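Local structure of 4-hydroxy-3-methylbut-2-enyl diphosphate reductase (3DNF) at residues Leu154-Asn168 against Ile179-Cys193. The protein catalyses the reduction of (E)-4-hydroxy-3-methylbut-2-enyl diphosphate to isopentenyl and dimethylallyl diphosphate, the terminal step of the non-mevalonate isoprenoid pathway, using an iron-sulfur cluster. Sequence-based numbering, arbitrary orientation.
With F3S (Fe3-s4 cluster), chain E.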
ATOM      1  N   LEU B 154      13.322   0.324   1.759  1.00 32.73           N
ATOM      2  CA  LEU B 154      13.328   1.454   0.813  1.00 34.72           C
ATOM      3  C   LEU B 154      14.607   1.540  -0.029  1.00 34.71           C
ATOM      4  O   LEU B 154      14.663   2.282  -1.014  1.00 37.12           O
ATOM      5  CB  LEU B 154      13.046   2.772   1.535  1.00 34.39           C
ATOM      6  CG  LEU B 154      11.766   2.842   2.388  1.00 36.05           C
ATOM      7  CD1 LEU B 154      11.491   4.296   2.784  1.00 35.60           C
ATOM      8  CD2 LEU B 154      10.515   2.196   1.706  1.00 36.34           C
ATOM      9  N   LYS B 155      15.610   0.757   0.350  1.00 35.52           N
ATOM     10  CA  LYS B 155      16.878   0.667  -0.383  1.00 35.83           C
ATOM     11  C   LYS B 155      16.722  -0.195  -1.631  1.00 35.65           C
ATOM     12  O   LYS B 155      17.572  -0.172  -2.515  1.00 36.51           O
ATOM     13  CB  LYS B 155      17.961   0.064   0.519  1.00 35.38           C
ATOM     14  CG  LYS B 155      18.380   0.959   1.669  1.00 37.40           C
ATOM     15  CD  LYS B 155      19.356   0.215   2.557  1.00 39.91           C
ATOM     16  CE  LYS B 155      19.841   1.104   3.678  1.00 42.27           C
ATOM     17  NZ  LYS B 155      20.664   0.298   4.630  1.00 43.05           N
ATOM     18  N   HIS B 156      15.620  -0.931  -1.728  1.00 33.96           N
ATOM     19  CA  HIS B 156      15.436  -1.881  -2.816  1.00 32.92           C
ATOM     20  C   HIS B 156      14.419  -1.363  -3.819  1.00 33.42           C
ATOM     21  O   HIS B 156      13.508  -0.622  -3.450  1.00 34.61           O
ATOM     22  CB  HIS B 156      14.979  -3.238  -2.250  1.00 33.08           C
ATOM     23  CG  HIS B 156      16.038  -3.904  -1.441  1.00 33.40           C
ATOM     24  ND1 HIS B 156      16.253  -3.619  -0.109  1.00 35.14           N
ATOM     25  CD2 HIS B 156      17.002  -4.779  -1.796  1.00 33.10           C
ATOM     26  CE1 HIS B 156      17.300  -4.298   0.329  1.00 30.28           C
ATOM     27  NE2 HIS B 156      17.757  -5.031  -0.673  1.00 34.69           N
ATOM     28  N   GLU B 157      14.505  -1.833  -5.055  1.00 33.23           N
ATOM     29  CA  GLU B 157      13.594  -1.344  -6.086  1.00 34.06           C
ATOM     30  C   GLU B 157      12.325  -2.173  -6.141  1.00 33.28           C
ATOM     31  O   GLU B 157      11.303  -1.682  -6.587  1.00 33.48           O
ATOM     32  CB  GLU B 157      14.268  -1.335  -7.438  1.00 36.12           C
ATOM     33  CG  GLU B 157      15.425  -0.347  -7.458  1.00 39.52           C
ATOM     34  CD  GLU B 157      16.013  -0.147  -8.835  1.00 47.45           C
ATOM     35  OE1 GLU B 157      15.876  -1.062  -9.679  1.00 50.05           O
ATOM     36  OE2 GLU B 157      16.628   0.925  -9.067  1.00 50.96           O
ATOM     37  N   ARG B 158      12.436  -3.443  -5.756  1.00 31.44           N
ATOM     38  CA  ARG B 158      11.284  -4.363  -5.769  1.00 30.91           C
ATOM     39  C   ARG B 158      11.092  -4.992  -4.402  1.00 30.82           C
ATOM     40  O   ARG B 158      11.951  -5.735  -3.904  1.00 30.14           O
ATOM     41  CB  ARG B 158      11.426  -5.430  -6.836  1.00 31.60           C
ATOM     42  CG  ARG B 158      11.769  -4.821  -8.228  1.00 34.67           C
ATOM     43  CD  ARG B 158      12.046  -5.919  -9.237  1.00 37.35           C
ATOM     44  NE  ARG B 158      10.836  -6.639  -9.623  1.00 39.82           N
ATOM     45  CZ  ARG B 158      10.670  -7.950  -9.478  1.00 39.79           C
ATOM     46  NH1 ARG B 158      11.634  -8.681  -8.956  1.00 39.18           N
ATOM     47  NH2 ARG B 158       9.554  -8.532  -9.884  1.00 39.15           N
ATOM     48  N   VAL B 159       9.957  -4.657  -3.791  1.00 29.40           N
ATOM     49  CA  VAL B 159       9.665  -5.104  -2.439  1.00 28.55           C
ATOM     50  C   VAL B 159       8.393  -5.946  -2.433  1.00 27.97           C
ATOM     51  O   VAL B 159       7.383  -5.540  -2.995  1.00 27.69           O
ATOM     52  CB  VAL B 159       9.547  -3.940  -1.392  1.00 28.27           C
ATOM     53  CG1 VAL B 159       9.101  -4.474  -0.024  1.00 30.55           C
ATOM     54  CG2 VAL B 159      10.859  -3.176  -1.286  1.00 28.87           C
ATOM     55  N   GLY B 160       8.491  -7.150  -1.854  1.00 26.79           N
ATOM     56  CA  GLY B 160       7.309  -7.998  -1.625  1.00 28.81           C
ATOM     57  C   GLY B 160       6.871  -7.970  -0.179  1.00 28.08           C
ATOM     58  O   GLY B 160       7.674  -8.193   0.743  1.00 29.36           O
ATOM     59  N   ILE B 161       5.550  -7.813   0.037  1.00 27.33           N
ATOM     60  CA  ILE B 161       5.051  -7.604   1.361  1.00 28.47           C
ATOM     61  C   ILE B 161       4.063  -8.686   1.750  1.00 27.64           C
ATOM     62  O   ILE B 161       3.106  -8.939   0.999  1.00 28.02           O
ATOM     63  CB  ILE B 161       4.417  -6.188   1.514  1.00 28.54           C
ATOM     64  CG1 ILE B 161       5.445  -5.151   1.089  1.00 29.07           C
ATOM     65  CG2 ILE B 161       3.920  -5.906   2.952  1.00 28.24           C
ATOM     66  CD1 ILE B 161       4.896  -3.735   0.988  1.00 29.78           C
ATOM     67  N   VAL B 162       4.336  -9.308   2.900  1.00 26.97           N
ATOM     68  CA  VAL B 162       3.393 -10.265   3.497  1.00 28.12           C
ATOM     69  C   VAL B 162       3.079  -9.862   4.958  1.00 29.39           C
ATOM     70  O   VAL B 162       3.658  -8.895   5.489  1.00 28.71           O
ATOM     71  CB  VAL B 162       3.905 -11.725   3.425  1.00 30.18           C
ATOM     72  CG1 VAL B 162       4.042 -12.131   1.960  1.00 31.60           C
ATOM     73  CG2 VAL B 162       5.179 -11.897   4.210  1.00 29.63           C
ATOM     74  N   ALA B 163       2.137 -10.573   5.588  1.00 29.37           N
ATOM     75  CA  ALA B 163       1.712 -10.236   6.948  1.00 30.20           C
ATOM     76  C   ALA B 163       1.753 -11.451   7.857  1.00 29.50           C
ATOM     77  O   ALA B 163       1.499 -12.595   7.441  1.00 30.51           O
ATOM     78  CB  ALA B 163       0.292  -9.657   6.962  1.00 30.16           C
ATOM     79  N   GLN B 164       2.124 -11.198   9.099  1.00 30.75           N
ATOM     80  CA  GLN B 164       1.842 -12.150  10.158  1.00 29.78           C
ATOM     81  C   GLN B 164       0.313 -12.358  10.139  1.00 30.86           C
ATOM     82  O   GLN B 164      -0.448 -11.420   9.904  1.00 30.08           O
ATOM     83  CB  GLN B 164       2.309 -11.564  11.479  1.00 29.95           C
ATOM     84  CG  GLN B 164       2.188 -12.516  12.677  1.00 31.15           C
ATOM     85  CD  GLN B 164       2.461 -11.816  13.992  1.00 32.79           C
ATOM     86  OE1 GLN B 164       2.832 -10.643  14.010  1.00 31.19           O
ATOM     87  NE2 GLN B 164       2.286 -12.528  15.108  1.00 32.69           N
ATOM     88  N   THR B 165      -0.136 -13.603  10.302  1.00 30.25           N
ATOM     89  CA  THR B 165      -1.586 -13.924  10.147  1.00 31.56           C
ATOM     90  C   THR B 165      -2.510 -13.064  11.015  1.00 31.37           C
ATOM     91  O   THR B 165      -3.639 -12.731  10.613  1.00 31.95           O
ATOM     92  CB  THR B 165      -1.897 -15.411  10.402  1.00 30.44           C
ATOM     93  OG1 THR B 165      -1.535 -15.787  11.752  1.00 32.40           O
ATOM     94  CG2 THR B 165      -1.160 -16.338   9.350  1.00 31.18           C
ATOM     95  N   THR B 166      -2.025 -12.729  12.212  1.00 32.74           N
ATOM     96  CA  THR B 166      -2.775 -11.912  13.184  1.00 33.66           C
ATOM     97  C   THR B 166      -2.466 -10.419  13.123  1.00 33.17           C
ATOM     98  O   THR B 166      -2.907  -9.667  13.985  1.00 33.35           O
ATOM     99  CB  THR B 166      -2.515 -12.415  14.614  1.00 34.50           C
ATOM    100  OG1 THR B 166      -1.098 -12.424  14.833  1.00 36.12           O
ATOM    101  CG2 THR B 166      -3.042 -13.821  14.758  1.00 34.12           C
ATOM    102  N   GLN B 167      -1.732  -9.977  12.105  1.00 31.78           N
ATOM    103  CA  GLN B 167      -1.411  -8.547  11.964  1.00 31.44           C
ATOM    104  C   GLN B 167      -2.695  -7.710  11.826  1.00 31.36           C
ATOM    105  O   GLN B 167      -3.588  -8.049  11.069  1.00 31.66           O
ATOM    106  CB  GLN B 167      -0.485  -8.332  10.749  1.00 31.32           C
ATOM    107  CG  GLN B 167      -0.224  -6.848  10.417  1.00 29.23           C
ATOM    108  CD  GLN B 167       0.462  -6.129  11.536  1.00 31.83           C
ATOM    109  OE1 GLN B 167       1.448  -6.614  12.100  1.00 31.82           O
ATOM    110  NE2 GLN B 167      -0.072  -4.968  11.901  1.00 27.70           N
ATOM    111  N   ASN B 168      -2.772  -6.611  12.559  1.00 30.80           N
ATOM    112  CA  ASN B 168      -3.893  -5.707  12.372  1.00 30.99           C
ATOM    113  C   ASN B 168      -3.850  -5.029  10.996  1.00 30.12           C
ATOM    114  O   ASN B 168      -2.765  -4.703  10.453  1.00 30.48           O
ATOM    115  CB  ASN B 168      -4.041  -4.699  13.528  1.00 32.39           C
ATOM    116  CG  ASN B 168      -3.186  -3.462  13.356  1.00 34.91           C
ATOM    117  OD1 ASN B 168      -3.508  -2.554  12.590  1.00 39.60           O
ATOM    118  ND2 ASN B 168      -2.096  -3.402  14.113  1.00 42.27           N
ATOM    119  N   ILE B 179       5.395   2.126   1.668  1.00 29.08           N
ATOM    120  CA  ILE B 179       6.456   1.523   0.839  1.00 29.92           C
ATOM    121  C   ILE B 179       6.219   1.785  -0.666  1.00 29.11           C
ATOM    122  O   ILE B 179       7.155   2.130  -1.385  1.00 29.13           O
ATOM    123  CB  ILE B 179       6.666   0.024   1.167  1.00 28.74           C
ATOM    124  CG1 ILE B 179       7.239  -0.122   2.589  1.00 30.27           C
ATOM    125  CG2 ILE B 179       7.604  -0.692   0.165  1.00 29.27           C
ATOM    126  CD1 ILE B 179       7.317  -1.550   3.063  1.00 31.66           C
ATOM    127  N   ALA B 180       4.969   1.668  -1.111  1.00 29.04           N
ATOM    128  CA  ALA B 180       4.597   1.905  -2.516  1.00 29.57           C
ATOM    129  C   ALA B 180       4.975   3.311  -3.031  1.00 30.49           C
ATOM    130  O   ALA B 180       5.229   3.516  -4.228  1.00 30.69           O
ATOM    131  CB  ALA B 180       3.129   1.668  -2.703  1.00 29.60           C
ATOM    132  N   LEU B 181       4.981   4.285  -2.120  1.00 29.90           N
ATOM    133  CA  LEU B 181       5.335   5.660  -2.506  1.00 30.39           C
ATOM    134  C   LEU B 181       6.821   5.809  -2.748  1.00 31.25           C
ATOM    135  O   LEU B 181       7.254   6.719  -3.458  1.00 30.92           O
ATOM    136  CB  LEU B 181       4.891   6.646  -1.415  1.00 30.18           C
ATOM    137  CG  LEU B 181       3.372   6.830  -1.251  1.00 28.29           C
ATOM    138  CD1 LEU B 181       3.113   8.001  -0.286  1.00 29.14           C
ATOM    139  CD2 LEU B 181       2.705   7.084  -2.589  1.00 27.79           C
ATOM    140  N   TRP B 182       7.608   4.943  -2.114  1.00 33.23           N
ATOM    141  CA  TRP B 182       9.067   5.095  -2.114  1.00 35.31           C
ATOM    142  C   TRP B 182       9.820   4.141  -3.042  1.00 36.07           C
ATOM    143  O   TRP B 182      10.959   4.422  -3.435  1.00 37.83           O
ATOM    144  CB  TRP B 182       9.606   4.963  -0.693  1.00 37.45           C
ATOM    145  CG  TRP B 182       9.288   6.143   0.159  1.00 39.50           C
ATOM    146  CD1 TRP B 182       8.211   6.305   0.981  1.00 41.98           C
ATOM    147  CD2 TRP B 182      10.066   7.338   0.272  1.00 42.12           C
ATOM    148  NE1 TRP B 182       8.272   7.529   1.603  1.00 42.63           N
ATOM    149  CE2 TRP B 182       9.396   8.188   1.180  1.00 43.16           C
ATOM    150  CE3 TRP B 182      11.265   7.777  -0.314  1.00 43.02           C
ATOM    151  CZ2 TRP B 182       9.892   9.449   1.529  1.00 42.53           C
ATOM    152  CZ3 TRP B 182      11.752   9.042   0.017  1.00 42.49           C
ATOM    153  CH2 TRP B 182      11.064   9.865   0.931  1.00 42.79           C
ATOM    154  N   VAL B 183       9.216   3.010  -3.392  1.00 35.07           N
ATOM    155  CA  VAL B 183       9.926   2.041  -4.232  1.00 35.28           C
ATOM    156  C   VAL B 183       9.236   1.797  -5.574  1.00 35.23           C
ATOM    157  O   VAL B 183       8.024   1.991  -5.704  1.00 36.49           O
ATOM    158  CB  VAL B 183      10.290   0.686  -3.514  1.00 35.04           C
ATOM    159  CG1 VAL B 183      10.860   0.885  -2.064  1.00 34.02           C
ATOM    160  CG2 VAL B 183       9.141  -0.256  -3.524  1.00 35.18           C
ATOM    161  N   LYS B 184       9.992   1.317  -6.553  1.00 34.56           N
ATOM    162  CA  LYS B 184       9.485   1.272  -7.921  1.00 34.52           C
ATOM    163  C   LYS B 184       8.349   0.280  -8.102  1.00 33.05           C
ATOM    164  O   LYS B 184       7.423   0.555  -8.838  1.00 32.93           O
ATOM    165  CB  LYS B 184      10.579   0.905  -8.900  1.00 36.44           C
ATOM    166  CG  LYS B 184      10.119   0.812 -10.361  1.00 41.05           C
ATOM    167  CD  LYS B 184      11.211   0.162 -11.223  1.00 47.27           C
ATOM    168  CE  LYS B 184      10.936   0.354 -12.709  1.00 51.62           C
ATOM    169  NZ  LYS B 184      12.208   0.708 -13.443  1.00 54.44           N
ATOM    170  N   GLU B 185       8.473  -0.871  -7.446  1.00 31.03           N
ATOM    171  CA  GLU B 185       7.557  -1.961  -7.651  0.70 31.20           C
ATOM    172  C   GLU B 185       7.307  -2.698  -6.348  1.00 30.36           C
ATOM    173  O   GLU B 185       8.233  -3.120  -5.664  1.00 30.57           O
ATOM    174  CB  GLU B 185       8.108  -2.900  -8.718  0.70 31.64           C
ATOM    175  CG  GLU B 185       7.352  -4.150  -8.836  0.70 33.96           C
ATOM    176  CD  GLU B 185       7.857  -5.037  -9.941  0.70 36.29           C
ATOM    177  OE1 GLU B 185       8.308  -4.520 -10.993  0.70 39.25           O
ATOM    178  OE2 GLU B 185       7.775  -6.268  -9.749  0.70 38.33           O
ATOM    179  N   VAL B 186       6.029  -2.826  -5.998  1.00 29.92           N
ATOM    180  CA  VAL B 186       5.686  -3.478  -4.755  1.00 29.32           C
ATOM    181  C   VAL B 186       4.717  -4.603  -5.084  1.00 28.16           C
ATOM    182  O   VAL B 186       3.763  -4.388  -5.817  1.00 28.71           O
ATOM    183  CB  VAL B 186       5.011  -2.512  -3.747  1.00 28.84           C
ATOM    184  CG1 VAL B 186       4.476  -3.313  -2.544  1.00 30.54           C
ATOM    185  CG2 VAL B 186       6.006  -1.473  -3.287  1.00 30.79           C
ATOM    186  N   LYS B 187       4.943  -5.796  -4.526  1.00 28.47           N
ATOM    187  CA  LYS B 187       3.947  -6.847  -4.629  1.00 27.68           C
ATOM    188  C   LYS B 187       3.475  -7.238  -3.242  1.00 27.23           C
ATOM    189  O   LYS B 187       4.278  -7.481  -2.356  1.00 28.24           O
ATOM    190  CB  LYS B 187       4.488  -8.081  -5.367  1.00 27.14           C
ATOM    191  CG  LYS B 187       3.519  -9.249  -5.408  1.00 27.31           C
ATOM    192  CD  LYS B 187       3.962 -10.251  -6.452  1.00 28.44           C
ATOM    193  CE  LYS B 187       3.174 -11.538  -6.408  1.00 36.65           C
ATOM    194  NZ  LYS B 187       3.512 -12.364  -7.613  1.00 36.37           N
ATOM    195  N   VAL B 188       2.158  -7.283  -3.049  1.00 27.73           N
ATOM    196  CA  VAL B 188       1.612  -7.628  -1.763  1.00 29.25           C
ATOM    197  C   VAL B 188       0.840  -8.909  -1.870  1.00 27.55           C
ATOM    198  O   VAL B 188      -0.005  -9.073  -2.755  1.00 27.51           O
ATOM    199  CB  VAL B 188       0.606  -6.538  -1.280  1.00 28.39           C
ATOM    200  CG1 VAL B 188       0.007  -6.857   0.113  1.00 30.79           C
ATOM    201  CG2 VAL B 188       1.251  -5.155  -1.341  1.00 29.07           C
ATOM    202  N   ILE B 189       1.185  -9.855  -0.996  1.00 28.72           N
ATOM    203  CA  ILE B 189       0.329 -11.016  -0.842  1.00 30.66           C
ATOM    204  C   ILE B 189      -0.286 -10.919   0.558  1.00 30.55           C
ATOM    205  O   ILE B 189       0.404 -11.083   1.587  1.00 31.36           O
ATOM    206  CB  ILE B 189       1.115 -12.319  -1.032  1.00 31.82           C
ATOM    207  CG1 ILE B 189       1.749 -12.338  -2.431  1.00 32.45           C
ATOM    208  CG2 ILE B 189       0.156 -13.545  -0.735  1.00 31.80           C
ATOM    209  CD1 ILE B 189       2.745 -13.494  -2.610  1.00 33.54           C
ATOM    210  N   ASN B 190      -1.582 -10.619   0.583  1.00 31.99           N
ATOM    211  CA  ASN B 190      -2.256 -10.378   1.858  1.00 32.92           C
ATOM    212  C   ASN B 190      -2.535 -11.697   2.580  1.00 32.69           C
ATOM    213  O   ASN B 190      -3.497 -12.395   2.274  1.00 32.54           O
ATOM    214  CB  ASN B 190      -3.554  -9.590   1.689  1.00 32.51           C
ATOM    215  CG  ASN B 190      -4.192  -9.213   3.037  1.00 34.88           C
ATOM    216  OD1 ASN B 190      -3.921  -9.837   4.081  1.00 36.46           O
ATOM    217  ND2 ASN B 190      -5.034  -8.230   3.017  1.00 32.81           N
ATOM    218  N   THR B 191      -1.691 -11.994   3.560  1.00 30.86           N
ATOM    219  CA  THR B 191      -1.811 -13.255   4.302  1.00 32.50           C
ATOM    220  C   THR B 191      -2.479 -13.088   5.693  1.00 32.92           C
ATOM    221  O   THR B 191      -2.388 -13.992   6.548  1.00 33.50           O
ATOM    222  CB  THR B 191      -0.426 -13.847   4.481  1.00 32.56           C
ATOM    223  OG1 THR B 191       0.443 -12.837   4.980  1.00 30.81           O
ATOM    224  CG2 THR B 191       0.134 -14.421   3.157  1.00 32.27           C
ATOM    225  N   ILE B 192      -3.134 -11.945   5.919  1.00 32.89           N
ATOM    226  CA  ILE B 192      -3.905 -11.715   7.163  1.00 32.54           C
ATOM    227  C   ILE B 192      -5.077 -12.679   7.216  1.00 32.88           C
ATOM    228  O   ILE B 192      -5.859 -12.759   6.280  1.00 32.47           O
ATOM    229  CB  ILE B 192      -4.403 -10.253   7.275  1.00 32.79           C
ATOM    230  CG1 ILE B 192      -3.189  -9.316   7.348  1.00 32.38           C
ATOM    231  CG2 ILE B 192      -5.334 -10.070   8.482  1.00 32.88           C
ATOM    232  CD1 ILE B 192      -3.551  -7.815   7.479  1.00 31.55           C
ATOM    233  N   CYS B 193      -5.211 -13.370   8.339  1.00 32.81           N
ATOM    234  CA  CYS B 193      -6.302 -14.331   8.509  1.00 33.42           C
ATOM    235  C   CYS B 193      -7.537 -13.588   8.988  1.00 34.34           C
ATOM    236  O   CYS B 193      -7.435 -12.722   9.874  1.00 33.98           O
ATOM    237  CB  CYS B 193      -5.866 -15.416   9.509  1.00 32.64           C
ATOM    238  SG  CYS B 193      -7.212 -16.501   9.932  1.00 35.72           S
TER
HETATM  239 FE1  F3S E3302      -6.118 -17.801  11.549  1.00 28.55          FE
HETATM  240 FE3  F3S E3302      -4.746 -20.139  11.566  1.00 24.46          FE
HETATM  241 FE4  F3S E3302      -5.992 -19.241  13.493  1.00 33.47          FE
HETATM  242  S1  F3S E3302      -4.001 -18.117  10.831  1.00 25.24           S
HETATM  243  S2  F3S E3302      -6.446 -17.127  13.705  1.00 37.10           S
HETATM  244  S3  F3S E3302      -7.009 -19.899  11.696  1.00 27.28           S
HETATM  245  S4  F3S E3302      -4.300 -20.584  13.776  1.00 27.71           S
HETATM  246  O   HOH W   1      13.363   4.479  -1.635  1.00 37.51           O
HETATM  247  O   HOH W   2      -5.945 -11.759  12.006  1.00 39.30           O
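Ile161 CD1 meets Ile179 CD1 tip to tip at 3.9 Å and crosses Val186 CG1 at 3.6 Å. Ile161 CG1 lies anti to the carbonyl carbon (chi1 -55°), turning the arm toward Ile179 in the last helical turn, where Val159 also packs. Strands 158-163 and 185-189 run parallel, axes 19° apart, and helix 169-182 covers this apolar face: a beta-alpha-beta unit, with Ile161 N bonded to Lys187 O at 2.7 Å. On the other face Arg158 and Glu185 lie side by side, planes 90° apart; in this Glu185 conformer, one of two modelled, a salt bridge joins Arg158 NH2 to Glu185 OE2 (2.9 Å), syn but tilted out of the carboxylate plane, plus a weak bond from NE. A leucine in place of Arg158 would probably leave Glu112 O without its NH1 donor and Glu185 without this mate, though Lys187 of the second subunit also pairs with it. On the solvent side, partly exposed Leu154 lays CD1 over exposed Trp182, a CH-pi contact 4.2 Å from the five-membered ring centroid. At and past the strands' C-terminal ends, Thr191 OG1 donates to Ala163 O and Cys193 N, nearly straight, to Thr165 O (2.8 Å), bringing Thr165 beside Cys193, whose SG binds cluster iron.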